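Local structure of 3-dehydroquinate dehydratase (2UYG) at residues 76-81 with 97-102; 86-91 with 116-121. The protein catalyses the trans-dehydration of 3-dehydroquinate to 3-dehydroshikimate, the third step of the pathway to chorismate, working as a homododecamer. All coordinates share one frame; numbering follows the deposited sequence.

Contact 1: 76-81 with 97-102; sequences ALTHYS and EVHLTN
Thr78 and Glu97 mark the nearest backbone approach, their CA atoms 9.2 Å apart, so a 3-10 turn and the end of a strand meet through side chains alone. In the turn, His79 N bonds to Ala76 O, and Leu77 O takes both Tyr80 N and Ser81 N; Thr78 and His99 then reach toward each other from opposite directions. The touching atom of Thr78 is its methyl: CG2 lies in the plane of the His99 ring, abutting the edge at CE1 at 3.3 Å. With CG anti to its own carbonyl carbon (chi1 -50°), His99 also directs NE2 back along the strand to Glu97. That N-H reaches Glu97 OE1 at 2.7 Å, in the ring plane and at 157°, using the anti lone pair of the carboxylate. Ser113 OG also bonds Glu97 OE1 and Thr115 OG1 bonds OE2, so the second shell fixes the carboxylate that fixes the histidine. Replacing His99 by an alanine is likely to leave Glu97 OE1 without its N-H partner and to open a gap beside the Thr78 methyl. His99 is the predicted proton donor, and a glycerol, probably from the crystallisation liquor, lies next to it, near the predicted substrate ligands His79 and Asn73. Bonded through NE2 and abutted at CE1 by a methyl, the imidazole is limited in how far it can turn, consistent with that role.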
# COMPACT_ATOMS: atom_id res chain seq x y z
N ALA A 76 6.77 22.46 -9.71
CA ALA A 76 6.03 21.44 -8.97
C ALA A 76 4.90 20.64 -9.76
O ALA A 76 4.45 19.55 -9.29
CB ALA A 76 5.45 22.01 -7.79
N LEU A 77 4.46 21.20 -10.89
CA LEU A 77 3.44 20.58 -11.73
C LEU A 77 3.93 19.24 -12.22
O LEU A 77 3.14 18.42 -12.58
CB LEU A 77 3.10 21.44 -12.95
CG LEU A 77 2.40 22.79 -12.63
CD1 LEU A 77 2.24 23.64 -13.87
CD2 LEU A 77 1.11 22.62 -11.91
N THR A 78 5.24 19.06 -12.32
CA THR A 78 5.78 17.80 -12.75
C THR A 78 5.21 16.63 -11.96
O THR A 78 5.01 15.50 -12.48
CB THR A 78 7.41 17.77 -12.76
OG1 THR A 78 7.90 16.96 -11.70
CG2 THR A 78 8.07 18.99 -12.68
N HIS A 79 4.85 16.87 -10.73
CA HIS A 79 4.42 15.75 -9.90
C HIS A 79 2.90 15.57 -9.83
O HIS A 79 2.44 14.66 -9.12
CB HIS A 79 4.97 15.87 -8.49
CG HIS A 79 6.35 16.44 -8.42
ND1 HIS A 79 7.48 15.77 -8.86
CD2 HIS A 79 6.77 17.70 -8.08
CE1 HIS A 79 8.53 16.59 -8.76
NE2 HIS A 79 8.13 17.73 -8.21
N TYR A 80 2.10 16.37 -10.54
CA TYR A 80 0.64 16.09 -10.52
C TYR A 80 -0.20 16.51 -11.76
O TYR A 80 -1.36 16.04 -11.90
CB TYR A 80 0.02 16.58 -9.23
CG TYR A 80 0.10 18.06 -9.07
CD1 TYR A 80 -1.01 18.85 -9.30
CD2 TYR A 80 1.33 18.71 -8.73
CE1 TYR A 80 -0.95 20.28 -9.10
CE2 TYR A 80 1.41 20.09 -8.55
CZ TYR A 80 0.27 20.88 -8.72
OH TYR A 80 0.33 22.24 -8.52
N SER A 81 0.38 17.28 -12.68
CA SER A 81 -0.32 17.74 -13.86
C SER A 81 -0.42 16.75 -15.00
O SER A 81 0.30 16.89 -15.97
CB SER A 81 0.36 18.98 -14.43
OG SER A 81 -0.48 19.66 -15.35
N GLU A 97 12.59 17.30 -20.66
CA GLU A 97 12.17 17.72 -19.33
C GLU A 97 13.46 18.03 -18.60
O GLU A 97 14.34 17.24 -18.59
CB GLU A 97 11.39 16.61 -18.61
CG GLU A 97 10.96 17.01 -17.25
CD GLU A 97 10.02 16.02 -16.54
OE1 GLU A 97 10.24 15.69 -15.32
OE2 GLU A 97 9.09 15.56 -17.19
N VAL A 98 13.55 19.16 -17.98
CA VAL A 98 14.73 19.63 -17.27
C VAL A 98 14.37 20.03 -15.86
O VAL A 98 13.28 20.58 -15.60
CB VAL A 98 15.25 20.80 -18.20
CG1 VAL A 98 15.94 21.81 -17.55
CG2 VAL A 98 16.10 20.16 -19.33
N HIS A 99 15.27 19.79 -14.89
CA HIS A 99 15.09 20.35 -13.51
C HIS A 99 16.45 20.76 -13.00
O HIS A 99 17.40 20.04 -13.25
CB HIS A 99 14.53 19.33 -12.52
CG HIS A 99 13.34 18.62 -13.01
ND1 HIS A 99 12.05 19.08 -12.78
CD2 HIS A 99 13.21 17.53 -13.81
CE1 HIS A 99 11.20 18.25 -13.36
NE2 HIS A 99 11.87 17.31 -14.00
N LEU A 100 16.51 21.86 -12.27
CA LEU A 100 17.70 22.37 -11.68
C LEU A 100 18.28 21.42 -10.65
O LEU A 100 19.49 21.24 -10.61
CB LEU A 100 17.40 23.65 -10.94
CG LEU A 100 16.89 24.76 -11.89
CD1 LEU A 100 15.97 25.64 -11.07
CD2 LEU A 100 18.05 25.51 -12.47
N THR A 101 17.39 20.87 -9.82
CA THR A 101 17.77 20.07 -8.67
C THR A 101 17.55 18.64 -8.98
O THR A 101 16.86 18.30 -9.93
CB THR A 101 16.89 20.36 -7.38
OG1 THR A 101 15.49 20.10 -7.62
CG2 THR A 101 16.98 21.78 -6.96
N ASN A 102 18.14 17.80 -8.14
CA ASN A 102 18.05 16.37 -8.27
C ASN A 102 16.80 15.95 -7.52
O ASN A 102 16.76 15.96 -6.26
CB ASN A 102 19.27 15.69 -7.61
CG ASN A 102 19.23 14.17 -7.75
OD1 ASN A 102 18.19 13.58 -8.06
ND2 ASN A 102 20.37 13.54 -7.54

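Contact 2: 86-91 with 116-121; sequences DAIRAQ and APACRG
Ala118 presents its methyl to two consecutive side chains of the helix, Ile88 and Arg89, and the contact is built on that wedge. Ala118 CB meets Ile88 CG1 at 3.5 Å, tighter than usual for two carbons, while its other neighbour, Arg89 CG, stands at 3.8 Å. The backbones are close here, with Arg89 CA and Ala118 CA 6.2 Å apart. The CB of Ile88 is directed toward the loop. Its chi1 of 117° is not staggered, and with CG2 nearly eclipsing the backbone N the CG1-CD1 arm runs over the backbone of Ala118 toward Cys119. Ile88 CD1 comes within 3.1 Å of Ala118 O, a close approach of methyl to carbonyl oxygen that, with the off-staggered torsions, suggests some strain. CD1 ends 4.4 Å from Cys119 SG, a looser apolar touch. Arg89 behaves differently: its aliphatic start lies against the Ala118 methyl, then the chain bends at chi2 and again at chi3, and the exposed guanidinium stands obliquely to that methyl. No hydrogen bond crosses between the segments; each is braced internally instead. Cys119 N bonds to Ala116 O in the 3-10 turn, and past the helix end Gln91 folds back, its NE2 donating to a lone pair of Ile88 O at 2.8 Å and 155°. Around the contact, Asp86, a predicted substrate ligand, makes a salt bridge with Arg110 of the fourth subunit, and Ala116 O accepts from Asn102 of the third. Ile88 also packs on Leu72 of strand 69-73 and Val95 of strand 95-99, and Cys119 on Val95 and Glu97, so the loop before strand 121-124 fills in beside helix 82-89 where that helix lies over the parallel sheet.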
# COMPACT_ATOMS: atom_id res chain seq x y z
N ASP A 86 -0.79 15.43 -21.03
CA ASP A 86 -1.61 15.19 -22.21
C ASP A 86 -1.27 16.27 -23.28
O ASP A 86 -1.31 16.00 -24.47
CB ASP A 86 -3.11 15.22 -21.86
CG ASP A 86 -3.66 13.87 -21.48
OD1 ASP A 86 -2.91 12.88 -21.57
OD2 ASP A 86 -4.87 13.67 -21.05
N ALA A 87 -0.95 17.47 -22.82
CA ALA A 87 -0.57 18.56 -23.72
C ALA A 87 0.65 18.12 -24.50
O ALA A 87 0.65 18.26 -25.70
CB ALA A 87 -0.26 19.79 -22.99
N ILE A 88 1.67 17.55 -23.80
CA ILE A 88 2.86 17.20 -24.53
C ILE A 88 2.64 16.09 -25.56
O ILE A 88 3.26 16.11 -26.65
CB ILE A 88 4.18 17.02 -23.67
CG1 ILE A 88 4.70 15.64 -23.75
CG2 ILE A 88 4.24 17.70 -22.25
CD1 ILE A 88 5.95 15.67 -24.42
N ARG A 89 1.75 15.15 -25.22
CA ARG A 89 1.41 14.03 -26.09
C ARG A 89 0.59 14.50 -27.29
O ARG A 89 0.62 13.86 -28.33
CB ARG A 89 0.60 12.93 -25.36
CG ARG A 89 1.44 11.85 -24.55
CD ARG A 89 1.73 10.57 -25.38
NE ARG A 89 2.98 10.59 -26.23
CZ ARG A 89 3.07 10.89 -27.56
NH1 ARG A 89 4.26 10.86 -28.18
NH2 ARG A 89 1.99 11.27 -28.28
N ALA A 90 -0.11 15.63 -27.16
CA ALA A 90 -1.09 16.03 -28.15
C ALA A 90 -0.47 16.82 -29.24
O ALA A 90 -1.22 17.27 -30.06
CB ALA A 90 -2.19 16.84 -27.51
N GLN A 91 0.87 17.01 -29.22
CA GLN A 91 1.62 17.85 -30.15
C GLN A 91 2.90 17.15 -30.65
O GLN A 91 3.40 16.23 -30.04
CB GLN A 91 1.92 19.22 -29.50
CG GLN A 91 2.79 19.33 -28.24
CD GLN A 91 4.20 19.09 -28.56
OE1 GLN A 91 4.74 19.78 -29.43
NE2 GLN A 91 4.81 18.02 -27.98
N ALA A 116 7.25 12.97 -17.41
CA ALA A 116 8.48 12.42 -18.01
C ALA A 116 8.21 11.28 -19.00
O ALA A 116 8.97 11.17 -19.99
CB ALA A 116 9.59 12.03 -16.90
N PRO A 117 7.18 10.43 -18.78
CA PRO A 117 6.88 9.37 -19.75
C PRO A 117 6.69 9.82 -21.17
O PRO A 117 6.94 8.98 -22.03
CB PRO A 117 5.59 8.70 -19.19
CG PRO A 117 5.70 8.95 -17.69
CD PRO A 117 6.37 10.30 -17.57
N ALA A 118 6.26 11.06 -21.41
CA ALA A 118 6.05 11.52 -22.76
C ALA A 118 7.16 12.35 -23.35
O ALA A 118 7.04 12.74 -24.46
CB ALA A 118 4.74 12.31 -22.82
N CYS A 119 8.25 12.60 -22.66
CA CYS A 119 9.38 13.35 -23.16
C CYS A 119 10.50 12.44 -23.83
O CYS A 119 10.66 11.26 -23.50
CB CYS A 119 9.98 14.15 -21.97
SG CYS A 119 8.83 15.41 -21.15
N ARG A 120 11.30 13.02 -24.68
CA ARG A 120 12.48 12.37 -25.21
C ARG A 120 13.31 11.92 -24.04
O ARG A 120 13.77 10.83 -23.99
CB ARG A 120 13.36 13.34 -26.05
CG ARG A 120 12.97 13.44 -27.40
CD ARG A 120 13.15 12.07 -28.16
NE ARG A 120 12.54 12.26 -29.45
CZ ARG A 120 13.13 12.90 -30.44
NH1 ARG A 120 12.48 13.05 -31.60
NH2 ARG A 120 14.37 13.39 -30.29
N GLY A 121 13.54 12.82 -23.10
CA GLY A 121 14.42 12.47 -21.99
C GLY A 121 14.29 13.43 -20.88
O GLY A 121 13.47 14.40 -20.99

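Overall arrangement
Contacts 1 and 2 have centres about 13 Å apart and interleave along the chain: 76-81, 86-91, 97-102, 116-121. Three of the four segments lie on the crossover from strand 69-73 through helix 82-89 to strand 95-99 of a flavodoxin-like parallel sheet; 116-121 leads into strand 121-124. The contacts meet at Glu97, whose N probably bonds Gly121 O (3.0 Å) and whose CB packs on Cys119 SG at 3.8 Å. Contact 1 lies at the C-terminal end of strand 95-99; contact 2 packs one flank of the same sheet. Both touch the fourth subunit, but it is Asp86 of contact 2, paired with that subunit's Arg110, that is consistent with a substrate pocket completed between subunits.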